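Local coordinates for protein haloacid dehalogenase-like hydrolase (Salmonella enterica subsp. enterica serovar Typhi, PDB 4EZE) that probably hydrolyses O-phosphoserine to serine and phosphate with the help of magnesium, as a SerB-type phosphatase of the haloacid dehalogenase-like superfamily, at residues Q93-F98 and I301-F306; P102-A107 and A261-I266; N108-F113 and K197-S202; L185-V190 and E307-L312. All coordinates share one frame; numbering follows the deposited sequence.

Contact 1: Q93-F98 and I301-F306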
loop_
_atom_site.group_PDB
_atom_site.type_symbol
_atom_site.label_atom_id
_atom_site.label_comp_id
_atom_site.label_asym_id
_atom_site.label_seq_id
_atom_site.Cartn_x
_atom_site.Cartn_y
_atom_site.Cartn_z
ATOM N N GLN A 93 -17.222 -7.761 9.437
ATOM C CA GLN A 93 -18.604 -7.645 9.890
ATOM C C GLN A 93 -18.692 -6.645 11.015
ATOM O O GLN A 93 -19.645 -5.872 11.099
ATOM C CB GLN A 93 -19.143 -9.007 10.352
ATOM C CG GLN A 93 -20.510 -9.350 9.807
ATOM C CD GLN A 93 -20.826 -10.815 9.989
ATOM O OE1 GLN A 93 -20.454 -11.418 10.996
ATOM N NE2 GLN A 93 -21.508 -11.400 9.010
ATOM N N TRP A 94 -17.707 -6.648 11.907
ATOM C CA TRP A 94 -17.720 -5.630 12.956
ATOM C C TRP A 94 -16.894 -4.409 12.582
ATOM O O TRP A 94 -16.793 -3.473 13.377
ATOM C CB TRP A 94 -17.167 -6.165 14.288
ATOM C CG TRP A 94 -17.772 -7.429 14.758
ATOM C CD1 TRP A 94 -18.815 -8.099 14.198
ATOM C CD2 TRP A 94 -17.392 -8.168 15.926
ATOM N NE1 TRP A 94 -19.095 -9.224 14.936
ATOM C CE2 TRP A 94 -18.240 -9.281 16.007
ATOM C CE3 TRP A 94 -16.415 -7.992 16.908
ATOM C CZ2 TRP A 94 -18.137 -10.219 17.029
ATOM C CZ3 TRP A 94 -16.318 -8.921 17.925
ATOM C CH2 TRP A 94 -17.172 -10.017 17.979
ATOM N N GLN A 95 -16.264 -4.444 11.410
ATOM C CA GLN A 95 -15.434 -3.332 10.944
ATOM C C GLN A 95 -14.338 -2.949 11.911
ATOM O O GLN A 95 -14.381 -1.884 12.501
ATOM C CB GLN A 95 -16.301 -2.120 10.591
ATOM C CG GLN A 95 -17.149 -2.430 9.348
ATOM C CD GLN A 95 -17.950 -1.276 8.781
ATOM O OE1 GLN A 95 -18.121 -0.216 9.405
ATOM N NE2 GLN A 95 -18.475 -1.491 7.575
ATOM N N PHE A 96 -13.343 -3.814 12.082
ATOM C CA PHE A 96 -12.156 -3.374 12.783
ATOM C C PHE A 96 -10.984 -3.827 11.959
ATOM O O PHE A 96 -11.116 -4.693 11.086
ATOM C CB PHE A 96 -12.080 -3.931 14.224
ATOM C CG PHE A 96 -12.107 -5.416 14.285
ATOM C CD1 PHE A 96 -10.937 -6.154 14.117
ATOM C CD2 PHE A 96 -13.309 -6.091 14.448
ATOM C CE1 PHE A 96 -10.958 -7.549 14.134
ATOM C CE2 PHE A 96 -13.339 -7.472 14.483
ATOM C CZ PHE A 96 -12.165 -8.205 14.328
ATOM N N ASP A 97 -9.834 -3.220 12.216
ATOM C CA ASP A 97 -8.609 -3.668 11.592
ATOM C C ASP A 97 -7.837 -4.454 12.620
ATOM O O ASP A 97 -8.034 -4.285 13.835
ATOM C CB ASP A 97 -7.777 -2.467 11.124
ATOM C CG ASP A 97 -8.245 -1.928 9.790
ATOM O OD1 ASP A 97 -8.336 -2.752 8.851
ATOM O OD2 ASP A 97 -8.522 -0.699 9.687
ATOM N N PHE A 98 -6.928 -5.295 12.155
ATOM C CA PHE A 98 -6.043 -5.930 13.112
ATOM C C PHE A 98 -4.741 -6.237 12.421
ATOM O O PHE A 98 -4.653 -6.165 11.186
ATOM C CB PHE A 98 -6.669 -7.226 13.638
ATOM C CG PHE A 98 -6.844 -8.295 12.573
ATOM C CD1 PHE A 98 -5.826 -9.175 12.283
ATOM C CD2 PHE A 98 -8.034 -8.412 11.871
ATOM C CE1 PHE A 98 -5.992 -10.163 11.334
ATOM C CE2 PHE A 98 -8.200 -9.389 10.912
ATOM C CZ PHE A 98 -7.189 -10.265 10.644
ATOM N N ILE A 301 -5.097 -2.940 5.688
ATOM C CA ILE A 301 -5.739 -1.827 6.333
ATOM C C ILE A 301 -7.032 -1.523 5.601
ATOM O O ILE A 301 -7.023 -1.186 4.413
ATOM C CB ILE A 301 -4.829 -0.595 6.374
ATOM C CG1 ILE A 301 -3.563 -0.929 7.148
ATOM C CG2 ILE A 301 -5.547 0.552 7.074
ATOM C CD1 ILE A 301 -2.454 0.094 6.953
ATOM N N ASN A 302 -8.143 -1.626 6.317
ATOM C CA ASN A 302 -9.443 -1.464 5.694
ATOM C C ASN A 302 -10.237 -0.307 6.230
ATOM O O ASN A 302 -11.042 0.244 5.500
ATOM C CB ASN A 302 -10.273 -2.756 5.835
ATOM C CG ASN A 302 -9.635 -3.907 5.107
ATOM O OD1 ASN A 302 -9.156 -3.710 4.002
ATOM N ND2 ASN A 302 -9.599 -5.109 5.721
ATOM N N TYR A 303 -10.037 0.060 7.495
ATOM C CA TYR A 303 -10.862 1.124 8.099
ATOM C C TYR A 303 -10.089 2.256 8.781
ATOM O O TYR A 303 -10.691 3.070 9.456
ATOM C CB TYR A 303 -11.857 0.539 9.123
ATOM C CG TYR A 303 -12.695 -0.576 8.555
ATOM C CD1 TYR A 303 -13.810 -0.316 7.770
ATOM C CD2 TYR A 303 -12.360 -1.897 8.805
ATOM C CE1 TYR A 303 -14.554 -1.352 7.223
ATOM C CE2 TYR A 303 -13.092 -2.929 8.287
ATOM C CZ TYR A 303 -14.185 -2.669 7.499
ATOM O OH TYR A 303 -14.876 -3.757 7.001
ATOM N N HIS A 304 -8.768 2.311 8.649
ATOM C CA HIS A 304 -8.017 3.404 9.267
ATOM C C HIS A 304 -6.993 3.865 8.267
ATOM O O HIS A 304 -7.122 3.551 7.097
ATOM C CB HIS A 304 -7.374 2.949 10.583
ATOM C CG HIS A 304 -8.380 2.636 11.653
ATOM N ND1 HIS A 304 -9.001 1.407 11.756
ATOM C CD2 HIS A 304 -8.894 3.404 12.645
ATOM C CE1 HIS A 304 -9.851 1.431 12.771
ATOM N NE2 HIS A 304 -9.795 2.627 13.334
ATOM N N GLY A 305 -5.983 4.609 8.698
ATOM C CA GLY A 305 -5.008 5.121 7.739
ATOM C C GLY A 305 -3.669 4.457 7.942
ATOM O O GLY A 305 -3.555 3.495 8.696
ATOM N N PHE A 306 -2.657 4.977 7.273
ATOM C CA PHE A 306 -1.325 4.402 7.313
ATOM C C PHE A 306 -0.629 4.628 8.675
ATOM O O PHE A 306 0.479 4.121 8.914
ATOM C CB PHE A 306 -0.477 5.001 6.198
ATOM C CG PHE A 306 -0.682 4.358 4.862
ATOM C CD1 PHE A 306 -0.205 3.090 4.608
ATOM C CD2 PHE A 306 -1.327 5.033 3.854
ATOM C CE1 PHE A 306 -0.395 2.495 3.366
ATOM C CE2 PHE A 306 -1.496 4.466 2.602
ATOM C CZ PHE A 306 -1.024 3.187 2.351
HETATM O O HOH W 1 -10.434 -5.472 8.295
#
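The carboxylate of Asp97 gathers three N-H groups from the turn Asn302-His304, a compact example of one buried acid organising a loop. Two of the bonds come from the backbone and meet the syn sides of the carboxylate: Asn302 N lies 2.8 Å from Asp97 OD1, and Tyr303 N lies 2.8 Å from Asp97 OD2. The third comes from a side chain. His304 ND1 reaches the anti lone pair of Asp97 OD2 at 3.0 Å, nearly straight at 169°, with the oxygen in the plane of the imidazole. OD2 is thus gripped twice, and the bond to ND1 fixes how the histidine ring is turned. A water accepts from Asn302 ND2 at 2.7 Å and lies 3.0 Å from Phe96 O, while the same ND2 also bonds to Gln300.

Apolar contact is made at the Tyr303 ring. Gln95 CB sits over one face in a CH-pi contact, 3.9 Å from the ring centroid, and Gln95 CG comes within 3.5 Å of Tyr303 CZ; the two side chains cross at about a right angle. Asn302 CB lies on the opposite face.

Gln95, with positive phi, follows helix 81-93, and Asp97 lies in strand 97-100, bonded through its backbone to Ile29 of strand 23-29. The contact therefore ties this edge strand of the antiparallel sheet to the loop leaving 299-301, the edge strand of the parallel sheet.

Contact 2: P102-A107 and A261-I266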
loop_
_atom_site.group_PDB
_atom_site.type_symbol
_atom_site.label_atom_id
_atom_site.label_comp_id
_atom_site.label_asym_id
_atom_site.label_seq_id
_atom_site.Cartn_x
_atom_site.Cartn_y
_atom_site.Cartn_z
ATOM N N PRO A 102 4.236 -9.729 12.877
ATOM C CA PRO A 102 5.172 -10.599 12.208
ATOM C C PRO A 102 6.329 -11.006 13.142
ATOM O O PRO A 102 6.682 -10.261 14.043
ATOM C CB PRO A 102 5.688 -9.728 11.054
ATOM C CG PRO A 102 4.722 -8.598 10.928
ATOM C CD PRO A 102 4.217 -8.372 12.312
ATOM N N GLN A 103 6.897 -12.185 12.923
ATOM C CA GLN A 103 8.062 -12.640 13.673
ATOM C C GLN A 103 8.995 -13.363 12.716
ATOM O O GLN A 103 8.644 -14.366 12.122
ATOM C CB GLN A 103 7.656 -13.530 14.853
ATOM C CG GLN A 103 7.515 -12.765 16.161
ATOM C CD GLN A 103 6.333 -13.233 16.999
ATOM O OE1 GLN A 103 5.904 -14.384 16.894
ATOM N NE2 GLN A 103 5.797 -12.334 17.832
ATOM N N PRO A 104 10.184 -12.806 12.528
ATOM C CA PRO A 104 10.561 -11.634 13.283
ATOM C C PRO A 104 9.885 -10.355 12.739
ATOM O O PRO A 104 9.351 -10.354 11.627
ATOM C CB PRO A 104 12.072 -11.573 13.057
ATOM C CG PRO A 104 12.291 -12.234 11.725
ATOM C CD PRO A 104 11.074 -13.045 11.381
ATOM N N LEU A 105 9.918 -9.279 13.521
ATOM C CA LEU A 105 9.414 -7.990 13.086
ATOM C C LEU A 105 10.392 -7.406 12.081
ATOM O O LEU A 105 11.590 -7.538 12.246
ATOM C CB LEU A 105 9.276 -7.049 14.281
ATOM C CG LEU A 105 8.424 -5.806 14.038
ATOM C CD1 LEU A 105 6.948 -6.170 13.936
ATOM C CD2 LEU A 105 8.636 -4.783 15.138
ATOM N N PRO A 106 9.878 -6.751 11.032
ATOM C CA PRO A 106 10.755 -6.120 10.070
ATOM C C PRO A 106 11.531 -5.011 10.739
ATOM O O PRO A 106 11.023 -4.369 11.672
ATOM C CB PRO A 106 9.780 -5.521 9.046
ATOM C CG PRO A 106 8.535 -6.310 9.217
ATOM C CD PRO A 106 8.466 -6.549 10.691
ATOM N N ALA A 107 12.756 -4.769 10.282
ATOM C CA ALA A 107 13.574 -3.744 10.920
ATOM C C ALA A 107 14.707 -3.278 10.009
ATOM O O ALA A 107 15.265 -4.081 9.256
ATOM C CB ALA A 107 14.109 -4.266 12.251
ATOM N N ALA A 261 17.392 -7.839 3.720
ATOM C CA ALA A 261 16.752 -9.149 3.666
ATOM C C ALA A 261 15.251 -9.029 3.416
ATOM O O ALA A 261 14.595 -8.072 3.852
ATOM C CB ALA A 261 17.016 -9.918 4.970
ATOM N N THR A 262 14.701 -10.032 2.760
ATOM C CA THR A 262 13.312 -10.012 2.390
ATOM C C THR A 262 12.411 -9.845 3.593
ATOM O O THR A 262 11.400 -9.166 3.514
ATOM C CB THR A 262 12.936 -11.267 1.601
ATOM O OG1 THR A 262 13.727 -11.291 0.414
ATOM C CG2 THR A 262 11.480 -11.229 1.196
ATOM N N GLU A 263 12.769 -10.426 4.725
ATOM C CA GLU A 263 11.842 -10.329 5.825
ATOM C C GLU A 263 11.797 -8.890 6.311
ATOM O O GLU A 263 10.995 -8.546 7.172
ATOM C CB GLU A 263 12.167 -11.295 6.975
ATOM C CG GLU A 263 13.456 -10.998 7.749
ATOM C CD GLU A 263 14.557 -12.032 7.513
ATOM O OE1 GLU A 263 15.064 -12.144 6.370
ATOM O OE2 GLU A 263 14.921 -12.733 8.482
ATOM N N ASN A 264 12.663 -8.036 5.786
ATOM C CA ASN A 264 12.680 -6.661 6.301
ATOM C C ASN A 264 12.093 -5.705 5.280
ATOM O O ASN A 264 12.201 -4.469 5.404
ATOM C CB ASN A 264 14.096 -6.249 6.672
ATOM C CG ASN A 264 14.599 -6.979 7.885
ATOM O OD1 ASN A 264 13.945 -6.997 8.918
ATOM N ND2 ASN A 264 15.758 -7.594 7.764
ATOM N N ILE A 265 11.509 -6.295 4.241
ATOM C CA ILE A 265 10.836 -5.521 3.196
ATOM C C ILE A 265 9.332 -5.447 3.451
ATOM O O ILE A 265 8.635 -6.465 3.452
ATOM C CB ILE A 265 11.061 -6.160 1.832
ATOM C CG1 ILE A 265 12.547 -6.186 1.501
ATOM C CG2 ILE A 265 10.307 -5.411 0.732
ATOM C CD1 ILE A 265 12.833 -6.862 0.179
ATOM N N ILE A 266 8.843 -4.239 3.676
ATOM C CA ILE A 266 7.407 -3.973 3.700
ATOM C C ILE A 266 6.986 -3.275 2.373
ATOM O O ILE A 266 7.605 -2.288 1.956
ATOM C CB ILE A 266 7.070 -3.078 4.895
ATOM C CG1 ILE A 266 7.374 -3.785 6.219
ATOM C CG2 ILE A 266 5.630 -2.608 4.847
ATOM C CD1 ILE A 266 7.471 -2.802 7.366
#
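Asn264 turns its amide towards the backbone of Ala107, and its side chain can be followed outward atom by atom. Asn264 CB passes 3.6 Å from Ala107 O. At the branch, Asn264 CG lies 3.3 Å from Ala107 O, and from there Asn264 OD1 accepts a hydrogen bond from Ala107 N at 2.9 Å. The bond is bent, 145° at the hydrogen, and the donor stands above the carbonyl plane, 37° out of it, rather than on a lone pair. The other tip atom, Asn264 ND2, is 3.8 Å from Ala107 O. With chi1 at -70°, CG is placed beside the residue's own backbone N and anti to its carbonyl carbon, which directs the amide towards segment 102-107.

Asn264 closes a short 3-10 turn, 262-264, that leads directly into strand 265-269, a central strand of the parallel sheet of the Rossmann-like HAD core. The facing segment, 102-107, is the proline-rich connection from strand 97-100 to strand 110-113, with a cis peptide bond before Pro104.

An apolar contact accompanies the hydrogen bond. Pro106 CB rests 3.9 Å from Ile266 CD1, the two side chains crossing at about a right angle, and Pro106 CB lies 3.8 Å from Glu263 O. Pro106 and Ile266 also both touch Thr283 of strand 283-287.

Contact 3: N108-F113 and K197-S202; sequences NGIIAF and KTAIIS
Two neighbouring parallel strands of the HAD core sheet, 110-113 and 197-202, meet here along their backbones. The ladder has five rungs: Lys197 N to Gly109 O, Ile111 N to Lys197 O at 2.8 Å, Ala199 N to Ile111 O, Phe113 N to Ala199 O at 2.7 Å, and Ile201 N to Phe113 O. On each strand the bonds thus fall to alternate residues, as parallel pairing requires. The strand directions differ by 30°.

In the HAD fold the strand carrying the nucleophile ends beside the active site. Asp114, the predicted nucleophile and a ligand of the sodium ion seen here, follows Phe113 directly.

Side chains sort onto two faces. Ile110, Ala112 and Ala199 share one, where Ala112 CB lies 4.3 Å from Ala199 CB and 4.1 Å from Ile201 CD1; Ile110, Ala112 and Ile201 also touch helix 244-258. Ile111, Phe113, Thr198 and Ile200 share the other. The Phe113 ring has Ala199 O near its edge, 3.7 Å from Phe113 CD2, and Phe306 and Phe119 each meet the same ring edge-to-face.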
loop_
_atom_site.group_PDB
_atom_site.type_symbol
_atom_site.label_atom_id
_atom_site.label_comp_id
_atom_site.label_asym_id
_atom_site.label_seq_id
_atom_site.Cartn_x
_atom_site.Cartn_y
_atom_site.Cartn_z
ATOM N N ASN A 108 15.011 -1.976 10.072
ATOM C CA ASN A 108 16.026 -1.328 9.216
ATOM C C ASN A 108 15.905 -1.773 7.782
ATOM O O ASN A 108 16.892 -2.158 7.155
ATOM C CB ASN A 108 17.442 -1.606 9.730
ATOM C CG ASN A 108 17.599 -1.258 11.196
ATOM O OD1 ASN A 108 17.769 -2.142 12.042
ATOM N ND2 ASN A 108 17.507 0.026 11.511
ATOM N N GLY A 109 14.681 -1.732 7.262
ATOM C CA GLY A 109 14.416 -2.267 5.937
ATOM C C GLY A 109 13.929 -1.232 4.954
ATOM O O GLY A 109 14.311 -0.053 5.014
ATOM N N ILE A 110 13.084 -1.691 4.038
ATOM C CA ILE A 110 12.451 -0.822 3.071
ATOM C C ILE A 110 10.943 -0.885 3.253
ATOM O O ILE A 110 10.395 -1.938 3.523
ATOM C CB ILE A 110 12.693 -1.298 1.638
ATOM C CG1 ILE A 110 14.165 -1.576 1.403
ATOM C CG2 ILE A 110 12.178 -0.253 0.656
ATOM C CD1 ILE A 110 14.413 -2.410 0.167
ATOM N N ILE A 111 10.271 0.237 3.069
ATOM C CA ILE A 111 8.836 0.203 2.921
ATOM C C ILE A 111 8.559 0.801 1.573
ATOM O O ILE A 111 8.858 1.979 1.363
ATOM C CB ILE A 111 8.136 1.045 3.993
ATOM C CG1 ILE A 111 8.633 0.666 5.379
ATOM C CG2 ILE A 111 6.631 0.835 3.954
ATOM C CD1 ILE A 111 7.604 0.934 6.453
ATOM N N ALA A 112 8.022 -0.013 0.659
ATOM C CA ALA A 112 7.661 0.439 -0.683
ATOM C C ALA A 112 6.151 0.706 -0.752
ATOM O O ALA A 112 5.351 -0.053 -0.184
ATOM C CB ALA A 112 8.038 -0.623 -1.710
ATOM N N PHE A 113 5.768 1.766 -1.462
ATOM C CA PHE A 113 4.346 2.082 -1.706
ATOM C C PHE A 113 4.025 2.148 -3.195
ATOM O O PHE A 113 4.743 2.783 -3.947
ATOM C CB PHE A 113 4.008 3.453 -1.150
ATOM C CG PHE A 113 4.129 3.571 0.335
ATOM C CD1 PHE A 113 3.046 3.280 1.152
ATOM C CD2 PHE A 113 5.313 4.013 0.911
ATOM C CE1 PHE A 113 3.146 3.416 2.523
ATOM C CE2 PHE A 113 5.422 4.150 2.279
ATOM C CZ PHE A 113 4.331 3.856 3.092
ATOM N N LYS A 197 14.159 2.683 4.830
ATOM C CA LYS A 197 14.086 3.489 3.619
ATOM C C LYS A 197 12.676 3.436 3.016
ATOM O O LYS A 197 12.031 2.379 3.024
ATOM C CB LYS A 197 15.104 2.976 2.603
ATOM C CG LYS A 197 16.549 2.993 3.105
ATOM C CD LYS A 197 16.965 4.381 3.577
ATOM C CE LYS A 197 18.475 4.486 3.718
ATOM N NZ LYS A 197 19.120 4.126 2.418
ATOM N N THR A 198 12.209 4.568 2.487
ATOM C CA THR A 198 10.922 4.641 1.788
ATOM C C THR A 198 11.097 4.648 0.271
ATOM O O THR A 198 12.025 5.254 -0.254
ATOM C CB THR A 198 10.158 5.920 2.147
ATOM O OG1 THR A 198 10.943 7.056 1.769
ATOM C CG2 THR A 198 9.870 5.989 3.631
ATOM N N ALA A 199 10.182 3.990 -0.427
ATOM C CA ALA A 199 10.182 3.955 -1.880
ATOM C C ALA A 199 8.754 4.072 -2.419
ATOM O O ALA A 199 7.809 3.570 -1.810
ATOM C CB ALA A 199 10.802 2.656 -2.368
ATOM N N ILE A 200 8.607 4.750 -3.552
ATOM C CA ILE A 200 7.436 4.561 -4.383
ATOM C C ILE A 200 7.814 3.674 -5.545
ATOM O O ILE A 200 8.824 3.913 -6.200
ATOM C CB ILE A 200 6.871 5.885 -4.915
ATOM C CG1 ILE A 200 6.092 6.566 -3.798
ATOM C CG2 ILE A 200 5.945 5.641 -6.104
ATOM C CD1 ILE A 200 5.312 7.748 -4.288
ATOM N N ILE A 201 7.006 2.641 -5.788
ATOM C CA ILE A 201 7.189 1.787 -6.960
ATOM C C ILE A 201 5.839 1.629 -7.636
ATOM O O ILE A 201 4.899 1.129 -7.017
ATOM C CB ILE A 201 7.750 0.407 -6.584
ATOM C CG1 ILE A 201 9.081 0.559 -5.835
ATOM C CG2 ILE A 201 7.971 -0.414 -7.841
ATOM C CD1 ILE A 201 9.728 -0.772 -5.441
ATOM N N SER A 202 5.743 2.060 -8.897
ATOM C CA SER A 202 4.457 2.285 -9.544
ATOM C C SER A 202 4.494 2.185 -11.082
ATOM O O SER A 202 5.510 2.521 -11.710
ATOM C CB SER A 202 3.988 3.706 -9.196
ATOM O OG SER A 202 3.004 4.157 -10.119
#

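Contact 4: L185-V190 and E307-L312; sequences LTILPV and ELLLFL
Ile187 points its longer branch into the 3-10 segment that includes 307-309, laying CD1 against backbone as much as side chain. With chi1 at -155°, CG1 swings away from the isoleucine's own N, and Ile187 CD1 at its end reaches Glu307 O at 3.5 Å and Leu310 N at 4.0 Å. Those two backbone atoms are themselves joined by the hydrogen bond from Leu310 N to Glu307 O, and CD1 therefore packs against a closed turn. Leu310 CB lies 4.2 Å from Ile187 CD1. Further back on the branch, Ile187 CG1 meets Leu309 CB, also at 4.2 Å, so that successive leucines of the turn are touched by successive atoms of one side chain.

One turn further along the helix, Val190 makes the second meeting. Val190 CG1 approaches Leu310 CD1 at 3.9 Å, with the two side chains crossing at about a right angle; Leu310 CG stands anti to its own N (chi1 -167°), carrying the methyl towards the valine. All the contact across these segments is van der Waals packing.

Helix 184-193 thus leans on the segment that follows strand 299-301. The same segment also meets both sheets, Leu309 packing on Ile285 of strand 283-287 and Leu308 on Ile29 and Phe99 of strands 23-29 and 97-100.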
loop_
_atom_site.group_PDB
_atom_site.type_symbol
_atom_site.label_atom_id
_atom_site.label_comp_id
_atom_site.label_asym_id
_atom_site.label_seq_id
_atom_site.Cartn_x
_atom_site.Cartn_y
_atom_site.Cartn_z
ATOM N N LEU A 185 1.435 11.431 6.600
ATOM C CA LEU A 185 2.148 12.543 7.220
ATOM C C LEU A 185 2.563 12.122 8.601
ATOM O O LEU A 185 3.711 12.277 8.989
ATOM C CB LEU A 185 1.287 13.804 7.313
ATOM C CG LEU A 185 0.921 14.454 5.982
ATOM C CD1 LEU A 185 -0.029 15.614 6.244
ATOM C CD2 LEU A 185 2.152 14.903 5.193
ATOM N N THR A 186 1.636 11.554 9.356
ATOM C CA THR A 186 2.026 11.087 10.684
ATOM C C THR A 186 3.095 9.988 10.635
ATOM O O THR A 186 4.059 10.028 11.393
ATOM C CB THR A 186 0.840 10.548 11.495
ATOM O OG1 THR A 186 -0.088 11.605 11.738
ATOM C CG2 THR A 186 1.357 9.974 12.841
ATOM N N ILE A 187 2.943 9.010 9.747
ATOM C CA ILE A 187 3.768 7.801 9.893
ATOM C C ILE A 187 5.144 7.885 9.213
ATOM O O ILE A 187 6.093 7.200 9.615
ATOM C CB ILE A 187 3.001 6.504 9.480
ATOM C CG1 ILE A 187 3.609 5.300 10.194
ATOM C CG2 ILE A 187 3.007 6.323 7.964
ATOM C CD1 ILE A 187 3.535 5.419 11.712
ATOM N N LEU A 188 5.260 8.737 8.200
ATOM C CA LEU A 188 6.485 8.825 7.393
ATOM C C LEU A 188 7.771 9.186 8.163
ATOM O O LEU A 188 8.840 8.640 7.912
ATOM C CB LEU A 188 6.292 9.844 6.265
ATOM C CG LEU A 188 5.482 9.302 5.113
ATOM C CD1 LEU A 188 5.246 10.438 4.132
ATOM C CD2 LEU A 188 6.236 8.121 4.501
ATOM N N PRO A 189 7.670 10.156 9.061
ATOM C CA PRO A 189 8.774 10.585 9.919
ATOM C C PRO A 189 9.153 9.465 10.879
ATOM O O PRO A 189 10.312 9.323 11.264
ATOM C CB PRO A 189 8.180 11.771 10.704
ATOM C CG PRO A 189 6.938 12.181 9.963
ATOM C CD PRO A 189 6.455 10.985 9.202
ATOM N N VAL A 190 8.174 8.666 11.260
ATOM C CA VAL A 190 8.415 7.551 12.162
ATOM C C VAL A 190 9.137 6.415 11.436
ATOM O O VAL A 190 10.025 5.757 11.991
ATOM C CB VAL A 190 7.075 7.068 12.711
ATOM C CG1 VAL A 190 7.271 5.874 13.629
ATOM C CG2 VAL A 190 6.377 8.244 13.394
ATOM N N GLU A 307 -1.250 5.381 9.573
ATOM C CA GLU A 307 -0.678 5.465 10.922
ATOM C C GLU A 307 -0.484 4.043 11.440
ATOM O O GLU A 307 0.486 3.767 12.160
ATOM C CB GLU A 307 -1.533 6.315 11.865
ATOM C CG GLU A 307 -2.869 5.684 12.271
ATOM C CD GLU A 307 -3.938 5.847 11.207
ATOM O OE1 GLU A 307 -3.582 6.337 10.112
ATOM O OE2 GLU A 307 -5.129 5.501 11.467
ATOM N N LEU A 308 -1.375 3.131 11.036
ATOM C CA LEU A 308 -1.333 1.732 11.519
ATOM C C LEU A 308 -0.058 0.956 11.158
ATOM O O LEU A 308 0.230 -0.059 11.770
ATOM C CB LEU A 308 -2.554 0.922 11.052
ATOM C CG LEU A 308 -3.989 1.306 11.441
ATOM C CD1 LEU A 308 -4.909 0.108 11.272
ATOM C CD2 LEU A 308 -4.071 1.800 12.872
ATOM N N LEU A 309 0.715 1.408 10.171
ATOM C CA LEU A 309 1.990 0.730 9.911
ATOM C C LEU A 309 2.873 0.703 11.176
ATOM O O LEU A 309 3.795 -0.108 11.309
ATOM C CB LEU A 309 2.742 1.394 8.773
ATOM C CG LEU A 309 2.083 1.340 7.402
ATOM C CD1 LEU A 309 2.932 2.146 6.448
ATOM C CD2 LEU A 309 2.024 -0.095 6.930
ATOM N N LEU A 310 2.607 1.583 12.127
ATOM C CA LEU A 310 3.354 1.468 13.378
ATOM C C LEU A 310 3.436 0.027 13.887
ATOM O O LEU A 310 4.509 -0.428 14.294
ATOM C CB LEU A 310 2.739 2.338 14.463
ATOM C CG LEU A 310 3.700 2.460 15.649
ATOM C CD1 LEU A 310 4.921 3.241 15.212
ATOM C CD2 LEU A 310 3.021 3.140 16.812
ATOM N N PHE A 311 2.302 -0.682 13.882
ATOM C CA PHE A 311 2.244 -2.045 14.451
ATOM C C PHE A 311 3.162 -3.045 13.782
ATOM O O PHE A 311 3.393 -4.134 14.290
ATOM C CB PHE A 311 0.805 -2.565 14.505
ATOM C CG PHE A 311 -0.053 -1.752 15.408
ATOM C CD1 PHE A 311 -0.835 -0.725 14.890
ATOM C CD2 PHE A 311 0.010 -1.932 16.785
ATOM C CE1 PHE A 311 -1.599 0.073 15.722
ATOM C CE2 PHE A 311 -0.755 -1.142 17.632
ATOM C CZ PHE A 311 -1.559 -0.137 17.105
ATOM N N LEU A 312 3.698 -2.676 12.636
ATOM C CA LEU A 312 4.528 -3.606 11.938
ATOM C C LEU A 312 5.996 -3.175 12.003
ATOM O O LEU A 312 6.846 -3.829 11.421
ATOM C CB LEU A 312 4.087 -3.715 10.482
ATOM C CG LEU A 312 2.619 -4.055 10.221
ATOM C CD1 LEU A 312 2.318 -3.709 8.776
ATOM C CD2 LEU A 312 2.290 -5.505 10.468
#

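In the fold
The four contacts illustrate how chemistry follows position in a fold. Contact 3 is the buried core, held by a regular backbone ladder, and segment 261-266 of contact 2 enters the adjacent strand of that sheet: Ile266 bonds through its backbone to Ile110 and Ala112. Contact 4 is also buried but held by van der Waals packing alone, and its Leu309 packs on Phe113 of contact 3. Contacts 1 and 2 are only partly buried, and each uses a side-chain acceptor, a carboxylate that takes two backbone N-H groups and an imidazole N-H in contact 1, an amide oxygen that takes one backbone N-H in contact 2. The C-terminal segment joins them: Phe306 of contact 1 reaches Phe113 and Ile187, while Leu312 of contact 4 touches Pro106.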